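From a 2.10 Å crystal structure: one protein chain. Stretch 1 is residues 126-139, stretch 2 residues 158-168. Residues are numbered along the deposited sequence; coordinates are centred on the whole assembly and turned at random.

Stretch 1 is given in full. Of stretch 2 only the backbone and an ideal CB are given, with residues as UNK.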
# COMPACT_ATOMS: atom_id res chain seq x y z
N ASP A 126 11.77 26.68 -13.48
CA ASP A 126 10.54 27.31 -13.92
C ASP A 126 10.35 27.04 -15.40
O ASP A 126 11.16 26.34 -16.03
CB ASP A 126 10.63 28.83 -13.70
CG ASP A 126 11.82 29.48 -14.42
OD1 ASP A 126 12.22 29.01 -15.52
OD2 ASP A 126 12.39 30.47 -13.88
N ASP A 127 9.30 27.61 -15.97
CA ASP A 127 9.02 27.45 -17.39
C ASP A 127 10.20 27.86 -18.28
O ASP A 127 10.37 27.38 -19.40
CB ASP A 127 7.74 28.22 -17.75
CG ASP A 127 6.50 27.59 -17.14
OD1 ASP A 127 6.41 26.34 -17.11
OD2 ASP A 127 5.61 28.35 -16.68
N SER A 128 11.04 28.74 -17.78
CA SER A 128 12.17 29.21 -18.58
C SER A 128 13.25 28.16 -18.75
O SER A 128 13.99 28.23 -19.73
CB SER A 128 12.82 30.48 -17.99
OG SER A 128 13.96 30.17 -17.17
N ASN A 129 13.37 27.20 -17.83
CA ASN A 129 14.41 26.14 -17.93
C ASN A 129 13.94 24.68 -17.74
O ASN A 129 14.75 23.74 -17.84
CB ASN A 129 15.60 26.44 -16.97
CG ASN A 129 15.17 26.54 -15.52
OD1 ASN A 129 14.05 26.17 -15.17
ND2 ASN A 129 16.06 27.06 -14.64
N ILE A 130 12.65 24.48 -17.48
CA ILE A 130 12.16 23.14 -17.19
C ILE A 130 12.45 22.18 -18.33
O ILE A 130 12.67 21.00 -18.12
CB ILE A 130 10.66 23.16 -16.83
CG1 ILE A 130 10.25 21.82 -16.20
CG2 ILE A 130 9.78 23.44 -18.07
CD1 ILE A 130 8.85 21.80 -15.62
N GLY A 131 12.48 22.68 -19.56
CA GLY A 131 12.67 21.81 -20.72
C GLY A 131 14.06 21.22 -20.81
O GLY A 131 14.33 20.31 -21.62
N GLU A 132 14.95 21.74 -19.98
CA GLU A 132 16.31 21.27 -19.93
C GLU A 132 16.57 20.37 -18.72
O GLU A 132 17.67 19.85 -18.59
CB GLU A 132 17.24 22.48 -19.90
CG GLU A 132 17.56 23.02 -21.28
CD GLU A 132 18.65 22.19 -21.98
OE1 GLU A 132 19.85 22.31 -21.58
OE2 GLU A 132 18.29 21.43 -22.91
N VAL A 133 15.58 20.18 -17.85
CA VAL A 133 15.78 19.36 -16.66
C VAL A 133 15.66 17.90 -17.06
O VAL A 133 14.60 17.45 -17.45
CB VAL A 133 14.80 19.66 -15.52
CG1 VAL A 133 15.00 18.67 -14.37
CG2 VAL A 133 14.95 21.06 -15.01
N ASN A 134 16.76 17.15 -16.89
CA ASN A 134 16.84 15.77 -17.38
C ASN A 134 16.88 14.75 -16.26
O ASN A 134 16.85 13.54 -16.52
CB ASN A 134 18.07 15.65 -18.27
CG ASN A 134 17.98 16.52 -19.50
OD1 ASN A 134 16.90 16.86 -19.96
ND2 ASN A 134 19.12 16.91 -20.02
N ALA A 135 16.94 15.21 -15.02
CA ALA A 135 16.84 14.31 -13.87
C ALA A 135 16.53 15.10 -12.61
O ALA A 135 16.77 16.32 -12.52
CB ALA A 135 18.15 13.45 -13.67
N LEU A 136 16.01 14.40 -11.62
CA LEU A 136 15.77 14.95 -10.29
C LEU A 136 16.48 14.07 -9.28
O LEU A 136 16.28 12.86 -9.30
CB LEU A 136 14.27 14.96 -9.99
CG LEU A 136 13.86 15.22 -8.54
CD1 LEU A 136 14.22 16.67 -8.16
CD2 LEU A 136 12.38 14.93 -8.34
N VAL A 137 17.28 14.67 -8.40
CA VAL A 137 17.85 13.91 -7.26
C VAL A 137 17.42 14.46 -5.91
O VAL A 137 17.44 15.67 -5.70
CB VAL A 137 19.37 13.83 -7.34
CG1 VAL A 137 19.73 13.12 -8.59
CG2 VAL A 137 20.01 15.22 -7.36
N LEU A 138 17.02 13.57 -5.02
CA LEU A 138 16.72 13.91 -3.62
C LEU A 138 17.95 13.58 -2.74
O LEU A 138 18.40 12.44 -2.70
CB LEU A 138 15.45 13.18 -3.15
CG LEU A 138 14.15 14.00 -3.22
CD1 LEU A 138 14.04 14.62 -4.61
CD2 LEU A 138 12.93 13.15 -2.91
N LEU A 139 18.52 14.61 -2.11
CA LEU A 139 19.85 14.47 -1.46
C LEU A 139 19.83 14.71 0.06
O LEU A 139 20.61 14.08 0.80
CB LEU A 139 20.87 15.45 -2.07
CG LEU A 139 21.19 15.29 -3.56
CD1 LEU A 139 21.93 16.50 -4.01
CD2 LEU A 139 22.03 14.02 -3.81
N UNK A 158 5.26 15.47 -12.99
CA UNK A 158 4.08 15.39 -13.84
C UNK A 158 4.40 15.91 -15.24
O UNK A 158 3.78 15.47 -16.20
CB UNK A 158 2.92 16.18 -13.23
N UNK A 159 5.35 16.85 -15.35
CA UNK A 159 5.63 17.51 -16.62
C UNK A 159 6.85 16.98 -17.34
O UNK A 159 6.98 17.19 -18.55
CB UNK A 159 5.81 19.01 -16.39
N UNK A 160 7.78 16.34 -16.63
CA UNK A 160 9.02 15.89 -17.27
C UNK A 160 9.19 14.38 -17.13
O UNK A 160 9.08 13.82 -16.03
CB UNK A 160 10.23 16.61 -16.67
N UNK A 161 9.46 13.71 -18.23
CA UNK A 161 9.64 12.28 -18.22
C UNK A 161 11.11 12.01 -17.94
O UNK A 161 11.91 11.88 -18.85
CB UNK A 161 9.19 11.65 -19.54
N UNK A 162 11.47 12.01 -16.66
CA UNK A 162 12.87 11.98 -16.24
C UNK A 162 13.03 11.03 -15.03
O UNK A 162 12.08 10.82 -14.29
CB UNK A 162 13.36 13.39 -15.89
N UNK A 163 14.23 10.48 -14.82
CA UNK A 163 14.43 9.69 -13.60
C UNK A 163 14.40 10.54 -12.32
O UNK A 163 14.96 11.64 -12.28
CB UNK A 163 15.76 8.95 -13.69
N UNK A 164 13.70 10.05 -11.31
CA UNK A 164 13.74 10.61 -9.97
C UNK A 164 14.51 9.63 -9.10
O UNK A 164 14.14 8.45 -9.01
CB UNK A 164 12.34 10.87 -9.42
N UNK A 165 15.61 10.11 -8.50
CA UNK A 165 16.58 9.27 -7.76
C UNK A 165 16.67 9.71 -6.27
O UNK A 165 16.73 10.91 -5.95
CB UNK A 165 17.96 9.36 -8.42
N UNK A 166 16.72 8.75 -5.36
CA UNK A 166 17.01 9.03 -3.96
C UNK A 166 17.82 7.87 -3.38
O UNK A 166 17.68 6.74 -3.83
CB UNK A 166 15.72 9.25 -3.17
N UNK A 167 18.65 8.14 -2.37
CA UNK A 167 19.27 7.11 -1.52
C UNK A 167 18.18 6.45 -0.68
O UNK A 167 17.29 7.13 -0.15
CB UNK A 167 20.36 7.71 -0.62
N UNK A 168 18.26 5.14 -0.54
CA UNK A 168 17.23 4.37 0.15
C UNK A 168 17.38 4.48 1.66
O UNK A 168 17.59 3.47 2.34
CB UNK A 168 17.29 2.90 -0.28

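Position 158 lies in the last helical turn, with nothing of stretch 1 within 5.5 Å of its CB; any helix-compatible residue would suit. R158 bonds elsewhere in the structure.

At 159 the CB points toward stretch 1 and lies 4.2 Å from I130 CD1, with the carboxylate of D127 farther out. An aliphatic residue or a long basic one would fit. K159 combines the two: its CD packs 3.9 Å from I130 CD1, while NZ stops 4.4 Å from D127 OD1, beyond a salt bridge.

Position 160 leaves helical phi/psi and its CB again points toward stretch 1, 4.5 Å from V133 O. The carbonyls of I130, G131 and V133 and the side-chain oxygen of N134 collect here, so a long donor such as arginine or lysine is favoured. R160 folds back through three m rotamers, CG passing 3.8 Å from I130 CG1, and V133 O accepts from both NE (3.0 Å) and NH2 (2.9 Å). G131 O lies over one face of the guanidinium, whereas N134 OD1 sits at its edge, 3.3 Å from NH2.

The CB of 161 points away, leaving the choice open; T161 makes no contact.

At 162, an extended residue, the CB points toward stretch 1, 3.6 Å from N134 O and near V133. A β-branched aliphatic residue, valine or isoleucine, would suit. I162 places CD1 3.9 Å from V133 CG1 and CG2 3.4 Å from V133 O.

Position 163 has phi -68° and psi 136°, and its O accepts from L136 N (3.0 Å). Its own nitrogen donates nothing to stretch 1, so proline is allowed alongside other small or medium residues. P163 sets CG 3.9 Å from A135 CB and CD 3.4 Å from N134 O.

Parallel pairing with L136 begins at 164, whose CB is 4.2 Å from L136 CD2. With leucine already there, a small apolar residue is sufficient: A164, whose CA also makes a CA-H...O contact with L136 O (3.5 Å).

The backbone of 165 bonds on both sides of V137, N to L136 O (2.9 Å) and O to L138 N (2.8 Å). Its CB shares a sheet face with V137, favouring valine, isoleucine or leucine. I165 rests its CB 4.1 Å from V137 CG1.

Position 166 returns to the face of L136 and L138, its CB 3.9 Å from L138 CB; a β-branched apolar residue fits, and V166 brings CG2 to 3.7 Å from L138 CB.

Positions 167 and 168 meet no side chain of stretch 1; they are A167 and N168.

Stretch 2 158-168: RKRTIPAIVAN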
# COMPACT_ATOMS: atom_id res chain seq x y z
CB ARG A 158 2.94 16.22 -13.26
CG ARG A 158 2.26 15.56 -12.02
CD ARG A 158 1.20 16.45 -11.33
NE ARG A 158 0.06 16.72 -12.23
CZ ARG A 158 -0.08 17.82 -12.97
NH1 ARG A 158 0.81 18.82 -12.92
NH2 ARG A 158 -1.14 17.92 -13.78
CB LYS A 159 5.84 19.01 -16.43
CG LYS A 159 4.61 19.77 -15.96
CD LYS A 159 5.03 21.14 -15.52
CE LYS A 159 3.85 22.06 -15.29
NZ LYS A 159 4.32 23.36 -14.68
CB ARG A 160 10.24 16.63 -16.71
CG ARG A 160 10.26 18.12 -17.06
CD ARG A 160 10.59 18.37 -18.53
NE ARG A 160 11.97 17.99 -18.83
CZ ARG A 160 12.40 17.59 -20.03
NH1 ARG A 160 11.56 17.54 -21.05
NH2 ARG A 160 13.66 17.24 -20.21
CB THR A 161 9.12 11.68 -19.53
OG1 THR A 161 7.74 12.01 -19.64
CG2 THR A 161 9.26 10.12 -19.57
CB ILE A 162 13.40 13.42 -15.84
CG1 ILE A 162 12.62 13.95 -14.64
CG2 ILE A 162 13.37 14.36 -17.04
CD1 ILE A 162 12.86 15.38 -14.25
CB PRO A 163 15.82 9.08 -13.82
CG PRO A 163 16.52 10.02 -14.68
CD PRO A 163 15.46 10.54 -15.63
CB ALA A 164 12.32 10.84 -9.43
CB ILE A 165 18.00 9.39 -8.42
CG1 ILE A 165 17.97 8.95 -9.87
CG2 ILE A 165 19.08 8.52 -7.72
CD1 ILE A 165 19.19 9.41 -10.63
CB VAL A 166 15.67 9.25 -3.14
CG1 VAL A 166 14.81 7.96 -3.07
CG2 VAL A 166 15.96 9.79 -1.71
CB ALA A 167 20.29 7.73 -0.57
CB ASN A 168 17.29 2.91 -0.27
CG ASN A 168 16.06 2.14 0.14
OD1 ASN A 168 14.96 2.64 0.01
ND2 ASN A 168 16.24 0.92 0.63
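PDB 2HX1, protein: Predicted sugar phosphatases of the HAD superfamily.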